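Acyl-CoA dehydrogenase (Geobacillus kaustophilus, PDB 2PG0) is an FAD-dependent acyl-CoA dehydrogenase that probably introduces a double bond at the alpha-beta position of acyl chains. Local coordinates at residues 266-269 against 270-274; 277-281 against 282-286. All coordinates share one frame; numbering follows the deposited sequence.

How the contacts relate
Contacts 1 and 2 follow one another along the chain and illustrate how a helix end and the turn after it can share one cofactor. Contact 1 (266-274) is the C-terminal part of helix 237-273, held by successive backbone bonds, while contact 2 (277-286) is a hairpin arm and tight turn leading into helix 285-313. Both are partly buried and neither is core, their centres about 29 Å and 38 Å from that of the chain. Their chemistry divides the FAD: contact 1 offers a guanidinium to the pyrophosphate, contact 2 aromatic rings to the adenine. Backbone pairing joins them, S282 N lying 3.0 Å from V271 O, and both reach the carboxy-terminal tail of the second subunit.

Contact 1 (266-269 against 270-274); sequences LTKQ and YVKQR. With FAD (flavin-adenine dinucleotide), chain D.
Y270, V271 and K272 donate their backbone N-H groups to the carbonyls of L266, T267 and K268, the i to i+4 pattern of an alpha helix, and V271 N to T267 O is nearly straight at 174°. The pattern slackens at the next step, where Q273 N reaches Q269 O only weakly, at 3.4 Å. This is the C-terminal part of helix 237-273 in the C-terminal domain of an acyl-CoA dehydrogenase. V271 is buried, packing on V287 and L291 of helix 285-313, with CG2 3.3 Å from T267 O. Y270 touches L266 O through CB at 3.4 Å, whereas its ring, swung clear of the preceding turn, stacks with that of H344. On another side K268 and K272 run side by side in the same direction, K268 CG meeting K272 CD at 4.1 Å. Their ammonium groups end 6.9 Å apart, NZ to NZ; K272 NZ bonds to the backbone carbonyl of D384 of the second subunit, and both lysine side chains pack on L385 of that subunit. R274, at the C-terminal end of this stretch, goes its own way. With CG anti to the backbone N (chi1 177°) and a bend at chi2, it carries its guanidinium to the FAD pyrophosphate, NE bonding O1A at 2.7 Å. NH2 adds a weak bond to the same oxygen at 3.1 Å, so O1A lies at the guanidinium edge, near its plane. NH1 turns to the carbonyl of P132 of the third subunit. A leucine in this place would probably leave O1A without either donor and the phosphate charge less well balanced. The chemistry implies that one cation ties cofactor and neighbouring subunit to a helix end.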
loop_
_atom_site.group_PDB
_atom_site.type_symbol
_atom_site.label_atom_id
_atom_site.label_comp_id
_atom_site.label_asym_id
_atom_site.label_seq_id
_atom_site.Cartn_x
_atom_site.Cartn_y
_atom_site.Cartn_z
ATOM N N LEU A 266 -19.937 7.175 -9.849
ATOM C CA LEU A 266 -19.616 7.049 -11.274
ATOM C C LEU A 266 -19.119 5.652 -11.641
ATOM O O LEU A 266 -19.553 5.074 -12.642
ATOM C CB LEU A 266 -18.557 8.076 -11.674
ATOM C CG LEU A 266 -19.028 9.518 -11.831
ATOM C CD1 LEU A 266 -17.800 10.390 -12.056
ATOM C CD2 LEU A 266 -20.010 9.646 -12.986
ATOM N N THR A 267 -18.206 5.120 -10.830
ATOM C CA THR A 267 -17.564 3.838 -11.119
ATOM C C THR A 267 -18.550 2.689 -10.943
ATOM O O THR A 267 -18.628 1.792 -11.792
ATOM C CB THR A 267 -16.342 3.611 -10.205
ATOM O OG1 THR A 267 -15.456 4.725 -10.333
ATOM C CG2 THR A 267 -15.601 2.337 -10.585
ATOM N N LYS A 268 -19.305 2.729 -9.853
ATOM C CA LYS A 268 -20.274 1.672 -9.565
ATOM C C LYS A 268 -21.288 1.575 -10.697
ATOM O O LYS A 268 -21.571 0.476 -11.196
ATOM C CB LYS A 268 -20.982 1.928 -8.237
ATOM C CG LYS A 268 -21.952 0.820 -7.829
ATOM C CD LYS A 268 -22.369 0.959 -6.367
ATOM C CE LYS A 268 -23.234 2.193 -6.138
ATOM N NZ LYS A 268 -23.349 2.556 -4.682
ATOM N N GLN A 269 -21.818 2.728 -11.106
ATOM C CA GLN A 269 -22.795 2.768 -12.192
ATOM C C GLN A 269 -22.199 2.274 -13.502
ATOM O O GLN A 269 -22.851 1.528 -14.236
ATOM C CB GLN A 269 -23.410 4.165 -12.335
ATOM C CG GLN A 269 -24.401 4.500 -11.195
ATOM C CD GLN A 269 -25.334 3.328 -10.832
ATOM O OE1 GLN A 269 -26.069 2.807 -11.685
ATOM N NE2 GLN A 269 -25.308 2.914 -9.559
ATOM N N TYR A 270 -20.955 2.658 -13.785
ATOM C CA TYR A 270 -20.307 2.206 -15.014
ATOM C C TYR A 270 -20.139 0.688 -15.087
ATOM O O TYR A 270 -20.532 0.066 -16.075
ATOM C CB TYR A 270 -18.960 2.901 -15.252
ATOM C CG TYR A 270 -18.382 2.520 -16.594
ATOM C CD1 TYR A 270 -18.856 3.123 -17.764
ATOM C CD2 TYR A 270 -17.388 1.538 -16.706
ATOM C CE1 TYR A 270 -18.348 2.770 -19.011
ATOM C CE2 TYR A 270 -16.875 1.176 -17.960
ATOM C CZ TYR A 270 -17.365 1.799 -19.102
ATOM O OH TYR A 270 -16.888 1.464 -20.354
ATOM N N VAL A 271 -19.547 0.095 -14.052
ATOM C CA VAL A 271 -19.262 -1.340 -14.068
ATOM C C VAL A 271 -20.538 -2.197 -14.011
ATOM O O VAL A 271 -20.543 -3.336 -14.474
ATOM C CB VAL A 271 -18.222 -1.769 -12.979
ATOM C CG1 VAL A 271 -16.872 -1.098 -13.227
ATOM C CG2 VAL A 271 -18.740 -1.489 -11.556
ATOM N N LYS A 272 -21.618 -1.631 -13.477
ATOM C CA LYS A 272 -22.911 -2.326 -13.435
ATOM C C LYS A 272 -23.554 -2.433 -14.826
ATOM O O LYS A 272 -24.332 -3.358 -15.082
ATOM C CB LYS A 272 -23.863 -1.657 -12.436
ATOM C CG LYS A 272 -23.571 -2.045 -10.982
ATOM C CD LYS A 272 -24.564 -1.424 -10.002
ATOM C CE LYS A 272 -25.916 -2.142 -10.029
ATOM N NZ LYS A 272 -26.823 -1.661 -8.936
ATOM N N GLN A 273 -23.203 -1.510 -15.722
ATOM C CA GLN A 273 -23.790 -1.478 -17.071
ATOM C C GLN A 273 -22.854 -1.978 -18.177
ATOM O O GLN A 273 -23.291 -2.212 -19.306
ATOM C CB GLN A 273 -24.292 -0.071 -17.417
ATOM C CG GLN A 273 -25.244 0.569 -16.407
ATOM C CD GLN A 273 -26.568 -0.176 -16.229
ATOM O OE1 GLN A 273 -26.803 -0.811 -15.191
ATOM N NE2 GLN A 273 -27.444 -0.086 -17.234
ATOM N N ARG A 274 -21.568 -2.118 -17.869
ATOM C CA ARG A 274 -20.592 -2.582 -18.851
ATOM C C ARG A 274 -20.525 -4.108 -18.848
ATOM O O ARG A 274 -20.399 -4.725 -17.789
ATOM C CB ARG A 274 -19.207 -1.990 -18.542
ATOM C CG ARG A 274 -18.086 -2.460 -19.474
ATOM C CD ARG A 274 -18.287 -1.937 -20.891
ATOM N NE ARG A 274 -17.156 -2.246 -21.767
ATOM C CZ ARG A 274 -17.117 -1.957 -23.068
ATOM N NH1 ARG A 274 -18.152 -1.353 -23.645
ATOM N NH2 ARG A 274 -16.043 -2.267 -23.789
HETATM P PA FAD D . -13.094 -3.118 -20.875
HETATM O O1A FAD D . -14.551 -2.760 -21.067
HETATM O O2A FAD D . -12.656 -4.393 -21.549
HETATM O O5B FAD D . -12.774 -3.228 -19.299
HETATM C C5B FAD D . -13.006 -2.124 -18.450
HETATM C C4B FAD D . -12.541 -2.501 -17.053
HETATM O O4B FAD D . -13.208 -3.689 -16.679
HETATM C C3B FAD D . -11.046 -2.792 -17.017
HETATM O O3B FAD D . -10.407 -1.901 -16.145
HETATM C C2B FAD D . -10.906 -4.140 -16.361
HETATM O O2B FAD D . -10.364 -3.910 -15.084
HETATM C C1B FAD D . -12.317 -4.595 -16.071
HETATM N N9A FAD D . -12.520 -5.999 -16.477
HETATM C C8A FAD D . -12.950 -6.500 -17.683
HETATM N N7A FAD D . -12.994 -7.853 -17.594
HETATM C C5A FAD D . -12.602 -8.213 -16.348
HETATM C C6A FAD D . -12.460 -9.442 -15.714
HETATM N N6A FAD D . -12.774 -10.574 -16.341
HETATM N N1A FAD D . -12.025 -9.478 -14.402
HETATM C C2A FAD D . -11.732 -8.319 -13.713
HETATM N N3A FAD D . -11.878 -7.102 -14.344
HETATM C C4A FAD D . -12.304 -7.055 -15.636
HETATM N N1 FAD D . -6.852 -0.871 -29.169
HETATM C C2 FAD D . -6.420 -1.379 -30.385
HETATM O O2 FAD D . -6.905 -2.422 -30.828
HETATM N N3 FAD D . -5.453 -0.708 -31.112
HETATM C C4 FAD D . -4.910 0.471 -30.625
HETATM O O4 FAD D . -4.054 1.056 -31.283
HETATM C C4X FAD D . -5.333 0.981 -29.391
HETATM N N5 FAD D . -4.797 2.160 -28.893
HETATM C C5X FAD D . -5.243 2.672 -27.689
HETATM C C6 FAD D . -4.704 3.867 -27.215
HETATM C C7 FAD D . -5.130 4.403 -26.006
HETATM C C7M FAD D . -4.513 5.694 -25.544
HETATM C C8 FAD D . -6.110 3.729 -25.265
HETATM C C8M FAD D . -6.620 4.236 -23.955
HETATM C C9 FAD D . -6.649 2.539 -25.741
HETATM C C9A FAD D . -6.220 1.991 -26.951
HETATM N N10 FAD D . -6.748 0.791 -27.432
HETATM C C10 FAD D . -6.317 0.301 -28.659
HETATM C "C1'" FAD D . -7.728 -0.047 -26.628
HETATM C "C2'" FAD D . -7.209 -0.655 -25.314
HETATM O "O2'" FAD D . -6.413 -1.798 -25.553
HETATM C "C3'" FAD D . -8.419 -1.015 -24.445
HETATM O "O3'" FAD D . -8.907 0.180 -23.866
HETATM C "C4'" FAD D . -8.139 -2.056 -23.352
HETATM O "O4'" FAD D . -7.810 -3.308 -23.923
HETATM C "C5'" FAD D . -9.334 -2.273 -22.422
HETATM O "O5'" FAD D . -10.524 -2.447 -23.164
HETATM P P FAD D . -11.793 -1.519 -22.841
HETATM O O1P FAD D . -11.389 -0.069 -22.902
HETATM O O2P FAD D . -12.927 -1.840 -23.788
HETATM O O3P FAD D . -12.167 -1.868 -21.307
#

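Contact 2 (277-281 against 282-286); sequences FGKRV and SEFQT. With FAD (flavin-adenine dinucleotide), chain D.
R280 and E283 face each other across a tight turn that starts at the end of the second arm of a beta-hairpin (275-276 with 279-280) and leads to F284, the N-cap position of helix 285-313. The turn is compact: E283 N bonds R280 O at 2.9 Å and F284 N bonds V281 O, two successive i to i+3 links of 3-10 type. E283 folds back to complete it. Its OE2 accepts the R280 backbone N-H, 2.9 Å away, from above the carboxylate plane. The same oxygen lies over the R280 guanidinium, 3.3 Å from NE, in a salt bridge of stacked groups whose planes are 15° apart; no guanidinium N-H points at OE2, so this part of the pairing rests on charge. R280 NH1 and S282 OG instead bond the carbonyl of L385 of the second subunit.

The aromatic part is equally close. The F284 ring carries the adenine amino group of FAD, N6A, over its centre, 3.2 Å above the plane. From the other side of the ring plane K279 approaches obliquely in an off-centre CH-pi contact, CD lying 4.3 Å from the ring centroid. F277 CB comes up to the edge at CZ, while the rim of the F277 ring reaches the adenine, CE2 standing 3.5 Å from N7A. V281 CG1 rests near the ribose, so turn and hairpin line part of the adenosine end, and Q285 of the fourth subunit adds a hydrogen bond to the cofactor through NE2.

Toward solvent the contact loosens. F277 and K279 are exposed, and one water bridges the two segments. K279, extended beyond CG, runs on past the ring until NZ donates to this water at 2.8 Å, and the water in turn donates to the backbone oxygen of E283.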
loop_
_atom_site.group_PDB
_atom_site.type_symbol
_atom_site.label_atom_id
_atom_site.label_comp_id
_atom_site.label_asym_id
_atom_site.label_seq_id
_atom_site.Cartn_x
_atom_site.Cartn_y
_atom_site.Cartn_z
ATOM N N PHE A 277 -17.027 -10.674 -21.258
ATOM C CA PHE A 277 -17.001 -12.128 -21.016
ATOM C C PHE A 277 -18.357 -12.697 -20.582
ATOM O O PHE A 277 -18.423 -13.629 -19.777
ATOM C CB PHE A 277 -15.881 -12.495 -20.024
ATOM C CG PHE A 277 -14.552 -11.906 -20.389
ATOM C CD1 PHE A 277 -13.732 -12.535 -21.325
ATOM C CD2 PHE A 277 -14.131 -10.702 -19.829
ATOM C CE1 PHE A 277 -12.505 -11.987 -21.683
ATOM C CE2 PHE A 277 -12.902 -10.140 -20.185
ATOM C CZ PHE A 277 -12.089 -10.785 -21.110
ATOM N N GLY A 278 -19.431 -12.123 -21.127
ATOM C CA GLY A 278 -20.797 -12.585 -20.871
ATOM C C GLY A 278 -21.350 -12.203 -19.512
ATOM O O GLY A 278 -22.380 -12.737 -19.088
ATOM N N LYS A 279 -20.656 -11.289 -18.831
ATOM C CA LYS A 279 -21.019 -10.829 -17.491
ATOM C C LYS A 279 -20.981 -9.311 -17.434
ATOM O O LYS A 279 -20.248 -8.677 -18.196
ATOM C CB LYS A 279 -20.013 -11.341 -16.452
ATOM C CG LYS A 279 -20.027 -12.826 -16.186
ATOM C CD LYS A 279 -19.208 -13.154 -14.946
ATOM C CE LYS A 279 -19.077 -14.660 -14.779
ATOM N NZ LYS A 279 -18.535 -15.011 -13.435
ATOM N N ARG A 280 -21.746 -8.732 -16.514
ATOM C CA ARG A 280 -21.528 -7.344 -16.117
ATOM C C ARG A 280 -20.167 -7.302 -15.415
ATOM O O ARG A 280 -19.795 -8.248 -14.710
ATOM C CB ARG A 280 -22.643 -6.846 -15.189
ATOM C CG ARG A 280 -24.006 -6.701 -15.866
ATOM C CD ARG A 280 -25.131 -6.396 -14.874
ATOM N NE ARG A 280 -25.458 -7.536 -14.014
ATOM C CZ ARG A 280 -25.255 -7.571 -12.701
ATOM N NH1 ARG A 280 -24.733 -6.519 -12.080
ATOM N NH2 ARG A 280 -25.579 -8.654 -12.003
ATOM N N VAL A 281 -19.411 -6.231 -15.636
ATOM C CA VAL A 281 -18.085 -6.106 -15.031
ATOM C C VAL A 281 -18.188 -6.157 -13.492
ATOM O O VAL A 281 -17.316 -6.712 -12.819
ATOM C CB VAL A 281 -17.337 -4.846 -15.539
ATOM C CG1 VAL A 281 -16.053 -4.606 -14.752
ATOM C CG2 VAL A 281 -17.003 -4.992 -17.036
ATOM N N SER A 282 -19.285 -5.623 -12.964
ATOM C CA SER A 282 -19.573 -5.629 -11.524
ATOM C C SER A 282 -19.768 -7.043 -10.938
ATOM O O SER A 282 -19.870 -7.198 -9.724
ATOM C CB SER A 282 -20.809 -4.771 -11.241
ATOM O OG SER A 282 -21.949 -5.283 -11.914
ATOM N N GLU A 283 -19.822 -8.062 -11.799
ATOM C CA GLU A 283 -20.003 -9.445 -11.349
ATOM C C GLU A 283 -18.682 -10.172 -11.072
ATOM O O GLU A 283 -18.671 -11.235 -10.439
ATOM C CB GLU A 283 -20.851 -10.235 -12.346
ATOM C CG GLU A 283 -22.297 -9.760 -12.447
ATOM C CD GLU A 283 -23.096 -10.586 -13.434
ATOM O OE1 GLU A 283 -23.414 -11.751 -13.115
ATOM O OE2 GLU A 283 -23.400 -10.079 -14.535
ATOM N N PHE A 284 -17.568 -9.606 -11.530
ATOM C CA PHE A 284 -16.261 -10.211 -11.259
ATOM C C PHE A 284 -15.856 -9.911 -9.829
ATOM O O PHE A 284 -16.030 -8.783 -9.352
ATOM C CB PHE A 284 -15.210 -9.716 -12.259
ATOM C CG PHE A 284 -15.496 -10.145 -13.667
ATOM C CD1 PHE A 284 -15.310 -11.471 -14.050
ATOM C CD2 PHE A 284 -15.997 -9.237 -14.597
ATOM C CE1 PHE A 284 -15.599 -11.887 -15.362
ATOM C CE2 PHE A 284 -16.288 -9.635 -15.906
ATOM C CZ PHE A 284 -16.090 -10.957 -16.287
ATOM N N GLN A 285 -15.347 -10.926 -9.138
ATOM C CA GLN A 285 -15.084 -10.796 -7.703
ATOM C C GLN A 285 -14.062 -9.696 -7.371
ATOM O O GLN A 285 -14.238 -8.955 -6.389
ATOM C CB GLN A 285 -14.657 -12.127 -7.095
ATOM C CG GLN A 285 -14.750 -12.109 -5.557
ATOM C CD GLN A 285 -13.993 -13.241 -4.897
ATOM O OE1 GLN A 285 -12.879 -13.601 -5.305
ATOM N NE2 GLN A 285 -14.594 -13.811 -3.851
ATOM N N THR A 286 -13.007 -9.576 -8.182
ATOM C CA THR A 286 -12.018 -8.501 -7.960
ATOM C C THR A 286 -12.655 -7.112 -8.039
ATOM O O THR A 286 -12.281 -6.220 -7.281
ATOM C CB THR A 286 -10.811 -8.553 -8.924
ATOM O OG1 THR A 286 -11.263 -8.465 -10.282
ATOM C CG2 THR A 286 -9.996 -9.826 -8.706
HETATM P PA FAD D . -13.094 -3.118 -20.875
HETATM O O1A FAD D . -14.551 -2.760 -21.067
HETATM O O2A FAD D . -12.656 -4.393 -21.549
HETATM O O5B FAD D . -12.774 -3.228 -19.299
HETATM C C5B FAD D . -13.006 -2.124 -18.450
HETATM C C4B FAD D . -12.541 -2.501 -17.053
HETATM O O4B FAD D . -13.208 -3.689 -16.679
HETATM C C3B FAD D . -11.046 -2.792 -17.017
HETATM O O3B FAD D . -10.407 -1.901 -16.145
HETATM C C2B FAD D . -10.906 -4.140 -16.361
HETATM O O2B FAD D . -10.364 -3.910 -15.084
HETATM C C1B FAD D . -12.317 -4.595 -16.071
HETATM N N9A FAD D . -12.520 -5.999 -16.477
HETATM C C8A FAD D . -12.950 -6.500 -17.683
HETATM N N7A FAD D . -12.994 -7.853 -17.594
HETATM C C5A FAD D . -12.602 -8.213 -16.348
HETATM C C6A FAD D . -12.460 -9.442 -15.714
HETATM N N6A FAD D . -12.774 -10.574 -16.341
HETATM N N1A FAD D . -12.025 -9.478 -14.402
HETATM C C2A FAD D . -11.732 -8.319 -13.713
HETATM N N3A FAD D . -11.878 -7.102 -14.344
HETATM C C4A FAD D . -12.304 -7.055 -15.636
HETATM N N1 FAD D . -6.852 -0.871 -29.169
HETATM C C2 FAD D . -6.420 -1.379 -30.385
HETATM O O2 FAD D . -6.905 -2.422 -30.828
HETATM N N3 FAD D . -5.453 -0.708 -31.112
HETATM C C4 FAD D . -4.910 0.471 -30.625
HETATM O O4 FAD D . -4.054 1.056 -31.283
HETATM C C4X FAD D . -5.333 0.981 -29.391
HETATM N N5 FAD D . -4.797 2.160 -28.893
HETATM C C5X FAD D . -5.243 2.672 -27.689
HETATM C C6 FAD D . -4.704 3.867 -27.215
HETATM C C7 FAD D . -5.130 4.403 -26.006
HETATM C C7M FAD D . -4.513 5.694 -25.544
HETATM C C8 FAD D . -6.110 3.729 -25.265
HETATM C C8M FAD D . -6.620 4.236 -23.955
HETATM C C9 FAD D . -6.649 2.539 -25.741
HETATM C C9A FAD D . -6.220 1.991 -26.951
HETATM N N10 FAD D . -6.748 0.791 -27.432
HETATM C C10 FAD D . -6.317 0.301 -28.659
HETATM C "C1'" FAD D . -7.728 -0.047 -26.628
HETATM C "C2'" FAD D . -7.209 -0.655 -25.314
HETATM O "O2'" FAD D . -6.413 -1.798 -25.553
HETATM C "C3'" FAD D . -8.419 -1.015 -24.445
HETATM O "O3'" FAD D . -8.907 0.180 -23.866
HETATM C "C4'" FAD D . -8.139 -2.056 -23.352
HETATM O "O4'" FAD D . -7.810 -3.308 -23.923
HETATM C "C5'" FAD D . -9.334 -2.273 -22.422
HETATM O "O5'" FAD D . -10.524 -2.447 -23.164
HETATM P P FAD D . -11.793 -1.519 -22.841
HETATM O O1P FAD D . -11.389 -0.069 -22.902
HETATM O O2P FAD D . -12.927 -1.840 -23.788
HETATM O O3P FAD D . -12.167 -1.868 -21.307
HETATM O O HOH W 1 -17.888 -13.982 -10.898
#